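Local atomic coordinates of toluene, o-xylene monooxygenase oxygenase subunit (Pseudomonas stutzeri, PDB entry 2INC), a protein that probably forms the beta subunit of a toluene and o-xylene monooxygenase hydroxylase, the oxygenase component that hydroxylates aromatic hydrocarbons. Residues 224-229 / 247-251. Residues are numbered along the deposited sequence; the frame is centred on the assembly and turned at random.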
ATOM      1  N   GLU B 224      20.015   5.203  31.718  1.00 36.10           N
ATOM      2  CA  GLU B 224      19.973   6.148  30.615  1.00 35.83           C
ATOM      3  C   GLU B 224      20.904   7.307  30.910  1.00 35.96           C
ATOM      4  O   GLU B 224      21.574   7.784  30.015  1.00 35.71           O
ATOM      5  CB  GLU B 224      18.549   6.626  30.369  1.00 34.94           C
ATOM      6  CG  GLU B 224      17.661   5.461  29.838  1.00 39.36           C
ATOM      7  CD  GLU B 224      16.182   5.606  30.207  1.00 43.54           C
ATOM      8  OE1 GLU B 224      15.758   6.686  30.755  1.00 45.58           O
ATOM      9  OE2 GLU B 224      15.439   4.626  29.940  1.00 44.21           O
ATOM     10  N   GLU B 225      20.944   7.755  32.167  1.00 37.30           N
ATOM     11  CA  GLU B 225      21.824   8.882  32.530  1.00 37.88           C
ATOM     12  C   GLU B 225      23.306   8.495  32.508  1.00 38.13           C
ATOM     13  O   GLU B 225      24.128   9.218  31.957  1.00 39.30           O
ATOM     14  CB  GLU B 225      21.372   9.575  33.828  1.00 38.25           C
ATOM     15  CG  GLU B 225      19.991  10.299  33.716  1.00 40.08           C
ATOM     16  CD  GLU B 225      19.798  11.223  32.481  1.00 45.76           C
ATOM     17  OE1 GLU B 225      20.679  12.080  32.205  1.00 43.88           O
ATOM     18  OE2 GLU B 225      18.741  11.118  31.788  1.00 45.76           O
ATOM     19  N   ALA B 226      23.643   7.317  33.000  1.00 37.64           N
ATOM     20  CA  ALA B 226      25.024   6.870  32.919  1.00 37.09           C
ATOM     21  C   ALA B 226      25.494   6.574  31.495  1.00 37.55           C
ATOM     22  O   ALA B 226      26.509   7.117  31.012  1.00 37.00           O
ATOM     23  CB  ALA B 226      25.249   5.647  33.854  1.00 36.57           C
ATOM     24  N   LEU B 227      24.748   5.720  30.808  1.00 37.44           N
ATOM     25  CA  LEU B 227      25.203   5.150  29.555  1.00 38.25           C
ATOM     26  C   LEU B 227      24.830   5.976  28.358  1.00 39.29           C
ATOM     27  O   LEU B 227      25.509   5.929  27.356  1.00 42.43           O
ATOM     28  CB  LEU B 227      24.657   3.738  29.378  1.00 37.55           C
ATOM     29  CG  LEU B 227      25.498   2.636  30.000  1.00 39.22           C
ATOM     30  CD1 LEU B 227      25.460   2.657  31.552  1.00 39.31           C
ATOM     31  CD2 LEU B 227      24.989   1.332  29.504  1.00 40.00           C
ATOM     32  N   LEU B 228      23.753   6.741  28.403  1.00 40.32           N
ATOM     33  CA  LEU B 228      23.447   7.501  27.200  1.00 40.01           C
ATOM     34  C   LEU B 228      23.929   8.922  27.427  1.00 40.84           C
ATOM     35  O   LEU B 228      24.760   9.425  26.667  1.00 41.08           O
ATOM     36  CB  LEU B 228      21.947   7.447  26.841  1.00 39.45           C
ATOM     37  CG  LEU B 228      21.319   6.066  26.686  1.00 37.17           C
ATOM     38  CD1 LEU B 228      19.837   6.195  26.276  1.00 38.28           C
ATOM     39  CD2 LEU B 228      22.100   5.211  25.691  1.00 40.42           C
ATOM     40  N   GLN B 229      23.457   9.534  28.499  1.00 39.49           N
ATOM     41  CA  GLN B 229      23.808  10.905  28.760  1.00 40.99           C
ATOM     42  C   GLN B 229      25.311  11.120  29.014  1.00 40.02           C
ATOM     43  O   GLN B 229      25.941  11.869  28.281  1.00 40.35           O
ATOM     44  CB  GLN B 229      22.955  11.481  29.870  1.00 41.17           C
ATOM     45  CG  GLN B 229      23.025  12.993  29.963  1.00 43.83           C
ATOM     46  CD  GLN B 229      22.479  13.675  28.750  1.00 47.44           C
ATOM     47  OE1 GLN B 229      21.502  13.226  28.153  1.00 51.67           O
ATOM     48  NE2 GLN B 229      23.087  14.773  28.376  1.00 48.70           N
ATOM     49  N   ALA B 247      23.824   7.777  20.978  1.00 32.93           N
ATOM     50  CA  ALA B 247      23.276   7.822  22.313  1.00 33.17           C
ATOM     51  C   ALA B 247      22.129   8.827  22.377  1.00 34.26           C
ATOM     52  O   ALA B 247      21.092   8.618  23.035  1.00 33.68           O
ATOM     53  CB  ALA B 247      24.420   8.166  23.345  1.00 33.52           C
ATOM     54  N   GLN B 248      22.290   9.945  21.683  1.00 34.50           N
ATOM     55  CA  GLN B 248      21.186  10.930  21.644  1.00 35.39           C
ATOM     56  C   GLN B 248      19.954  10.334  20.916  1.00 34.51           C
ATOM     57  O   GLN B 248      18.814  10.594  21.323  1.00 35.01           O
ATOM     58  CB  GLN B 248      21.673  12.199  20.941  1.00 35.64           C
ATOM     59  CG  GLN B 248      20.621  13.298  20.840  1.00 41.71           C
ATOM     60  CD  GLN B 248      21.194  14.531  20.177  1.00 46.80           C
ATOM     61  OE1 GLN B 248      22.398  14.587  19.933  1.00 52.01           O
ATOM     62  NE2 GLN B 248      20.344  15.524  19.885  1.00 44.93           N
ATOM     63  N   ALA B 249      20.198   9.542  19.838  1.00 34.01           N
ATOM     64  CA  ALA B 249      19.121   8.880  19.083  1.00 33.44           C
ATOM     65  C   ALA B 249      18.371   7.906  19.998  1.00 34.06           C
ATOM     66  O   ALA B 249      17.161   7.816  19.973  1.00 35.07           O
ATOM     67  CB  ALA B 249      19.677   8.143  17.921  1.00 33.79           C
ATOM     68  N   GLN B 250      19.107   7.169  20.800  1.00 33.86           N
ATOM     69  CA  GLN B 250      18.515   6.190  21.727  1.00 33.72           C
ATOM     70  C   GLN B 250      17.766   6.881  22.845  1.00 33.77           C
ATOM     71  O   GLN B 250      16.725   6.405  23.298  1.00 33.54           O
ATOM     72  CB  GLN B 250      19.605   5.257  22.270  1.00 33.79           C
ATOM     73  CG  GLN B 250      20.243   4.421  21.190  1.00 32.13           C
ATOM     74  CD  GLN B 250      21.497   3.642  21.655  1.00 34.76           C
ATOM     75  OE1 GLN B 250      22.166   4.049  22.589  1.00 39.81           O
ATOM     76  NE2 GLN B 250      21.834   2.559  20.957  1.00 32.72           N
ATOM     77  N   LYS B 251      18.271   8.007  23.299  1.00 34.16           N
ATOM     78  CA  LYS B 251      17.607   8.762  24.341  1.00 36.48           C
ATOM     79  C   LYS B 251      16.188   9.188  23.934  1.00 35.62           C
ATOM     80  O   LYS B 251      15.358   9.419  24.787  1.00 37.61           O
ATOM     81  CB  LYS B 251      18.449   9.990  24.714  1.00 37.79           C
ATOM     82  CG  LYS B 251      18.039  10.631  26.027  1.00 42.52           C
ATOM     83  CD  LYS B 251      18.960  10.208  27.151  1.00 48.63           C
ATOM     84  CE  LYS B 251      18.365  10.559  28.513  1.00 49.98           C
ATOM     85  NZ  LYS B 251      18.878  11.856  29.054  1.00 50.73           N
TER
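Lys-251 lies across helix 208-237 as a knob in the hole made by Glu-224, Glu-225, Leu-228 and Gln-229. The two segments belong to consecutive helices of a ferritin-like helical bundle, 208-237 and 241-268. The axes of these short segments approach to 9.3 Å and run at 138°, closer to antiparallel than parallel. The 224-229 segment makes a pi-type turn, where Glu-224 O accepts from both Leu-228 N and Gln-229 N.

Two polar bonds hold the lysine ammonium. Lys-251 NZ forms a salt bridge to Glu-225 OE2 at 2.8 Å, on the syn side and somewhat out of the carboxylate plane. Lys-251 NZ also donates to Gln-229 OE1 at 3.1 Å, tilted 26° from the carbonyl plane. Arg-258 shares Glu-225 OE2 and also pairs with Glu-224. Replacing Lys-251 with an alanine would probably leave Gln-229 OE1 without this donor, cost Glu-225 one of its two positive partners, and open a gap beside Leu-228.

Van der Waals contacts centre on Leu-228. Lys-251 CD passes Leu-228 CB at 4.1 Å. Ala-247 CB meets Leu-228 CB at 4.3 Å, and Leu-228 CD1 rests near Lys-251 N. With CG anti to its carbonyl carbon (chi1 -55°), Leu-228 CD2 lies 3.3 Å from Gln-250 OE1.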